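Local coordinates for protein cytochrome P450 monooxygenase (Rhodococcus sp. ECU0066, PDB 6KBH) that probably acts as a self-sufficient monooxygenase, inserting oxygen at its heme with electrons relayed through its own FMN and 2Fe-2S cluster, at residues 64-68 and 342-346; 84-88 and 353-357. One frame throughout, in Å; residues are numbered along the deposited sequence.

Contact 1 of 2, residues 64-68 and 342-346; sequences EEPVF and INGVE
Val67 and Val345 carry the same rotamer, chi1 175° and -179°, with CG1 trans to the backbone nitrogen and CG2 trans to the carbonyl carbon; at Val67 this splits the branches, CG1 going to Val345 and CG2 to Ile342. The two valines lie alongside each other, pointing opposite ways. Val67 CG1 meets Val345 CB at 4.0 Å, while CG2 of Val345 sits 3.6 Å from the Val67 carbonyl O. The other branch of Val67, CG2, touches Ile342 CG2 at 3.5 Å, the isoleucine meeting it nearly perpendicularly. The residues from Ile342 to Val345 form a type I' turn, the tight two-residue bend of the hairpin 340-347, closed by paired backbone bonds between Ile342 and Val345. Asn343 and Gly344 take its two corners, both at positive phi, and Gly344 has backbone angles at which a CB would run into the preceding carbonyl O. This hairpin leans on strand 67-69, an outer strand of the mixed P450 sheet, and Trp76 of the adjoining strand also touches Val345. At the turn, Asn343 crosses the proline ring of Pro66, bringing ND2 to 3.4 Å from Pro66 CG, while ND2 is hydrogen-bonded to Asp83 OD2.

Contact 2 of 2, residues 84-88 and 353-357; sequences VKAVF and LLIVN. With HEM (protoporphyrin IX containing Fe), chain C.
Ile355 projects from strand 353-355 onto the helix that holds Val84, Val87 and Phe88, the B helix of the P450 fold, which packs here on the mixed sheet. The axes of helix segment 84-88 and strand segment 353-355 come within 9.6 Å at a crossing angle of -122°. At the root of Ile355, CB lies 3.9 Å from Val84 CB. Its CG2 branch reaches out to meet Val87 CG1, tip to tip, at 4.0 Å. The longer branch starts with CG1 flanked by both backbone N and C (chi1 57°) and then extends, delivering CD1 over one face of the Phe88 ring. That methyl makes a CH-pi contact, 4.0 Å from the ring centroid and 22° off the normal, shifted toward the rim at CZ and CE2. One helical turn of side chains is thus met by a single isoleucine. Val87 CG1 also touches Leu353 CD1 at 3.8 Å, widening the apolar seam. Asn357 brings its amide to the edge of the Phe88 ring, the amide plane tilted well away from the ring plane, while ND2 is hydrogen-bonded to Leu384 O. Further round the ring, and oblique to it, O2A of a heme propionate lies 3.6 Å from Phe88 CE1.

How the contacts relate
The two contacts lie about 12 Å apart, centre to centre, on the same side of the chain's centre and within the heme part of the protein. Their segments alternate along the chain: 64-68, 84-88, 342-346, then 353-357, so each contact brings an early segment against a later one across a long, mostly helical stretch. Both reach the same mixed sheet, contact 1 through its outer strand 67-69 and contact 2 through strand 352-355, with strand 76-78 between them. The pair meet directly where Ile342 CD1 packs on Leu353 CD1 at 3.9 Å. Apolar packing therefore continues from the peripheral hairpin to the helix bordering the heme, to which Arg334 of the neighbouring strand 332-336 is hydrogen-bonded.

Contact 1 of 2, residues 64-68 and 342-346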
loop_
_atom_site.group_PDB
_atom_site.type_symbol
_atom_site.label_atom_id
_atom_site.label_comp_id
_atom_site.label_asym_id
_atom_site.label_seq_id
_atom_site.Cartn_x
_atom_site.Cartn_y
_atom_site.Cartn_z
ATOM N N GLU A 64 28.915 -5.148 -10.896
ATOM C CA GLU A 64 30.328 -4.816 -10.816
ATOM C C GLU A 64 30.650 -3.331 -10.745
ATOM O O GLU A 64 31.775 -2.991 -10.361
ATOM C CB GLU A 64 31.084 -5.432 -12.005
ATOM C CG GLU A 64 30.553 -6.798 -12.413
ATOM C CD GLU A 64 31.205 -7.322 -13.671
ATOM O OE1 GLU A 64 32.451 -7.381 -13.716
ATOM O OE2 GLU A 64 30.469 -7.670 -14.617
ATOM N N GLU A 65 29.719 -2.438 -11.080
ATOM C CA GLU A 65 29.982 -1.000 -11.009
ATOM C C GLU A 65 28.691 -0.260 -10.711
ATOM O O GLU A 65 27.975 0.171 -11.624
ATOM C CB GLU A 65 30.619 -0.478 -12.295
ATOM C CG GLU A 65 31.254 0.890 -12.124
ATOM C CD GLU A 65 32.018 1.337 -13.345
ATOM O OE1 GLU A 65 31.917 0.659 -14.389
ATOM O OE2 GLU A 65 32.721 2.366 -13.258
ATOM N N PRO A 66 28.376 -0.058 -9.427
ATOM C CA PRO A 66 27.069 0.516 -9.067
ATOM C C PRO A 66 26.945 2.002 -9.361
ATOM O O PRO A 66 25.817 2.513 -9.412
ATOM C CB PRO A 66 26.980 0.242 -7.563
ATOM C CG PRO A 66 28.412 0.289 -7.113
ATOM C CD PRO A 66 29.238 -0.263 -8.250
ATOM N N VAL A 67 28.059 2.711 -9.544
ATOM C CA VAL A 67 28.061 4.151 -9.785
ATOM C C VAL A 67 29.129 4.458 -10.824
ATOM O O VAL A 67 30.297 4.098 -10.642
ATOM C CB VAL A 67 28.328 4.951 -8.494
ATOM C CG1 VAL A 67 28.444 6.440 -8.795
ATOM C CG2 VAL A 67 27.240 4.695 -7.476
ATOM N N PHE A 68 28.741 5.124 -11.906
ATOM C CA PHE A 68 29.709 5.442 -12.943
ATOM C C PHE A 68 29.351 6.761 -13.606
ATOM O O PHE A 68 28.212 7.234 -13.538
ATOM C CB PHE A 68 29.808 4.324 -13.993
ATOM C CG PHE A 68 28.522 4.044 -14.730
ATOM C CD1 PHE A 68 27.615 3.115 -14.243
ATOM C CD2 PHE A 68 28.235 4.687 -15.925
ATOM C CE1 PHE A 68 26.441 2.841 -14.926
ATOM C CE2 PHE A 68 27.061 4.419 -16.610
ATOM C CZ PHE A 68 26.162 3.493 -16.107
ATOM N N ILE A 342 29.761 8.299 -3.278
ATOM C CA ILE A 342 28.588 7.446 -3.409
ATOM C C ILE A 342 29.104 6.047 -3.717
ATOM O O ILE A 342 29.571 5.782 -4.831
ATOM C CB ILE A 342 27.616 7.934 -4.490
ATOM C CG1 ILE A 342 26.807 9.127 -3.994
ATOM C CG2 ILE A 342 26.617 6.858 -4.840
ATOM C CD1 ILE A 342 26.266 9.974 -5.113
ATOM N N ASN A 343 29.052 5.165 -2.719
ATOM C CA ASN A 343 29.496 3.783 -2.856
ATOM C C ASN A 343 30.913 3.709 -3.424
ATOM O O ASN A 343 31.180 3.037 -4.423
ATOM C CB ASN A 343 28.508 2.985 -3.710
ATOM C CG ASN A 343 28.595 1.491 -3.464
ATOM O OD1 ASN A 343 29.576 0.991 -2.913
ATOM N ND2 ASN A 343 27.556 0.765 -3.873
ATOM N N GLY A 344 31.827 4.437 -2.783
ATOM C CA GLY A 344 33.228 4.406 -3.131
ATOM C C GLY A 344 33.653 5.366 -4.224
ATOM O O GLY A 344 34.838 5.714 -4.296
ATOM N N VAL A 345 32.731 5.802 -5.076
ATOM C CA VAL A 345 33.058 6.697 -6.181
ATOM C C VAL A 345 32.889 8.138 -5.716
ATOM O O VAL A 345 31.827 8.518 -5.208
ATOM C CB VAL A 345 32.172 6.404 -7.403
ATOM C CG1 VAL A 345 32.538 7.323 -8.560
ATOM C CG2 VAL A 345 32.291 4.941 -7.805
ATOM N N GLU A 346 33.935 8.941 -5.887
ATOM C CA GLU A 346 33.862 10.351 -5.530
ATOM C C GLU A 346 32.997 11.102 -6.535
ATOM O O GLU A 346 33.176 10.967 -7.749
ATOM C CB GLU A 346 35.259 10.964 -5.472
ATOM C CG GLU A 346 36.219 10.238 -4.549
ATOM C CD GLU A 346 37.231 11.174 -3.923
ATOM O OE1 GLU A 346 36.998 12.401 -3.951
ATOM O OE2 GLU A 346 38.258 10.683 -3.407
#

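Contact 2 of 2, residues 84-88 and 353-357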
loop_
_atom_site.group_PDB
_atom_site.type_symbol
_atom_site.label_atom_id
_atom_site.label_comp_id
_atom_site.label_asym_id
_atom_site.label_seq_id
_atom_site.Cartn_x
_atom_site.Cartn_y
_atom_site.Cartn_z
ATOM N N VAL A 84 20.057 4.521 -4.570
ATOM C CA VAL A 84 19.131 5.526 -5.086
ATOM C C VAL A 84 18.075 5.870 -4.044
ATOM O O VAL A 84 17.537 6.983 -4.047
ATOM C CB VAL A 84 18.492 5.083 -6.420
ATOM C CG1 VAL A 84 19.524 4.455 -7.334
ATOM C CG2 VAL A 84 17.352 4.140 -6.188
ATOM N N LYS A 85 17.762 4.945 -3.134
ATOM C CA LYS A 85 16.947 5.319 -1.987
ATOM C C LYS A 85 17.696 6.305 -1.101
ATOM O O LYS A 85 17.108 7.264 -0.584
ATOM C CB LYS A 85 16.536 4.082 -1.184
ATOM C CG LYS A 85 15.645 4.415 0.007
ATOM C CD LYS A 85 15.598 3.308 1.050
ATOM C CE LYS A 85 14.542 2.269 0.715
ATOM N NZ LYS A 85 14.224 1.404 1.885
ATOM N N ALA A 86 19.001 6.091 -0.927
ATOM C CA ALA A 86 19.803 7.001 -0.118
ATOM C C ALA A 86 19.891 8.385 -0.746
ATOM O O ALA A 86 19.983 9.385 -0.026
ATOM C CB ALA A 86 21.201 6.424 0.095
ATOM N N VAL A 87 19.871 8.468 -2.077
ATOM C CA VAL A 87 19.885 9.775 -2.723
ATOM C C VAL A 87 18.574 10.504 -2.470
ATOM O O VAL A 87 18.555 11.719 -2.243
ATOM C CB VAL A 87 20.175 9.627 -4.228
ATOM C CG1 VAL A 87 20.061 10.970 -4.926
ATOM C CG2 VAL A 87 21.555 9.038 -4.436
ATOM N N PHE A 88 17.460 9.769 -2.481
ATOM C CA PHE A 88 16.156 10.389 -2.266
ATOM C C PHE A 88 16.035 10.975 -0.864
ATOM O O PHE A 88 15.450 12.050 -0.684
ATOM C CB PHE A 88 15.045 9.370 -2.519
ATOM C CG PHE A 88 14.627 9.275 -3.959
ATOM C CD1 PHE A 88 14.089 10.377 -4.612
ATOM C CD2 PHE A 88 14.757 8.088 -4.657
ATOM C CE1 PHE A 88 13.697 10.296 -5.934
ATOM C CE2 PHE A 88 14.372 8.001 -5.985
ATOM C CZ PHE A 88 13.841 9.106 -6.624
ATOM N N LEU A 353 22.847 13.686 -11.050
ATOM C CA LEU A 353 22.659 12.260 -10.835
ATOM C C LEU A 353 21.532 11.724 -11.707
ATOM O O LEU A 353 20.477 12.351 -11.833
ATOM C CB LEU A 353 22.359 11.967 -9.364
ATOM C CG LEU A 353 23.529 12.172 -8.399
ATOM C CD1 LEU A 353 23.211 11.589 -7.022
ATOM C CD2 LEU A 353 24.810 11.569 -8.962
ATOM N N LEU A 354 21.771 10.569 -12.320
ATOM C CA LEU A 354 20.719 9.776 -12.949
ATOM C C LEU A 354 20.521 8.537 -12.084
ATOM O O LEU A 354 21.296 7.579 -12.171
ATOM C CB LEU A 354 21.076 9.398 -14.379
ATOM C CG LEU A 354 19.887 8.780 -15.113
ATOM C CD1 LEU A 354 18.777 9.811 -15.251
ATOM C CD2 LEU A 354 20.286 8.236 -16.473
ATOM N N ILE A 355 19.489 8.557 -11.248
ATOM C CA ILE A 355 19.219 7.475 -10.312
ATOM C C ILE A 355 18.158 6.573 -10.939
ATOM O O ILE A 355 16.997 6.962 -11.096
ATOM C CB ILE A 355 18.810 8.015 -8.934
ATOM C CG1 ILE A 355 17.592 8.943 -9.017
ATOM C CG2 ILE A 355 19.975 8.785 -8.325
ATOM C CD1 ILE A 355 17.354 9.755 -7.757
ATOM N N VAL A 356 18.561 5.363 -11.317
ATOM C CA VAL A 356 17.745 4.509 -12.182
ATOM C C VAL A 356 16.781 3.746 -11.280
ATOM O O VAL A 356 17.101 2.681 -10.744
ATOM C CB VAL A 356 18.601 3.583 -13.044
ATOM C CG1 VAL A 356 17.733 2.832 -14.035
ATOM C CG2 VAL A 356 19.674 4.382 -13.773
ATOM N N ASN A 357 15.577 4.310 -11.112
ATOM C CA ASN A 357 14.520 3.630 -10.370
ATOM C C ASN A 357 14.255 2.243 -10.938
ATOM O O ASN A 357 14.003 1.289 -10.190
ATOM C CB ASN A 357 13.228 4.454 -10.409
ATOM C CG ASN A 357 13.443 5.908 -10.038
ATOM O OD1 ASN A 357 14.059 6.666 -10.788
ATOM N ND2 ASN A 357 12.902 6.313 -8.894
HETATM C CHA HEM C . 6.652 13.676 -7.662
HETATM C CHB HEM C . 6.371 9.293 -10.143
HETATM C CHC HEM C . 1.165 9.952 -10.829
HETATM C CHD HEM C . 1.482 14.291 -8.362
HETATM C C1A HEM C . 6.775 12.389 -8.349
HETATM C C2A HEM C . 8.158 11.901 -8.348
HETATM C C3A HEM C . 8.082 10.685 -9.030
HETATM C C4A HEM C . 6.645 10.552 -9.390
HETATM C CMA HEM C . 9.208 9.745 -9.328
HETATM C CAA HEM C . 9.378 12.524 -7.741
HETATM C CBA HEM C . 9.849 11.873 -6.477
HETATM C CGA HEM C . 10.907 12.536 -5.661
HETATM O O1A HEM C . 11.493 13.408 -6.356
HETATM O O2A HEM C . 10.922 12.038 -4.502
HETATM C C1B HEM C . 4.961 9.040 -10.576
HETATM C C2B HEM C . 4.487 7.801 -11.348
HETATM C C3B HEM C . 2.856 8.013 -11.556
HETATM C C4B HEM C . 2.538 9.343 -10.900
HETATM C CMB HEM C . 5.324 6.659 -11.813
HETATM C CAB HEM C . 1.896 7.112 -12.254
HETATM C CBB HEM C . 1.865 5.677 -11.856
HETATM C C1C HEM C . 1.093 11.261 -10.119
HETATM C C2C HEM C . -0.266 11.736 -10.131
HETATM C C3C HEM C . -0.206 12.937 -9.459
HETATM C C4C HEM C . 1.199 13.062 -9.100
HETATM C CMC HEM C . -1.466 11.079 -10.728
HETATM C CAC HEM C . -1.351 13.855 -9.160
HETATM C CBC HEM C . -1.492 15.150 -9.874
HETATM C C1D HEM C . 2.917 14.325 -8.057
HETATM C C2D HEM C . 3.306 15.556 -7.294
HETATM C C3D HEM C . 4.930 15.372 -7.071
HETATM C C4D HEM C . 5.228 14.059 -7.738
HETATM C CMD HEM C . 2.412 16.665 -6.860
HETATM C CAD HEM C . 5.854 16.294 -6.358
HETATM C CBD HEM C . 5.814 16.221 -4.867
HETATM C CGD HEM C . 6.974 16.784 -4.131
HETATM O O1D HEM C . 7.930 16.888 -4.937
HETATM O O2D HEM C . 6.683 16.982 -2.924
HETATM N NA HEM C . 5.826 11.581 -8.988
HETATM N NB HEM C . 3.794 9.927 -10.244
HETATM N NC HEM C . 2.017 12.063 -9.488
HETATM N ND HEM C . 4.019 13.300 -8.352
HETATM FE FE HEM C . 3.927 11.656 -9.448
#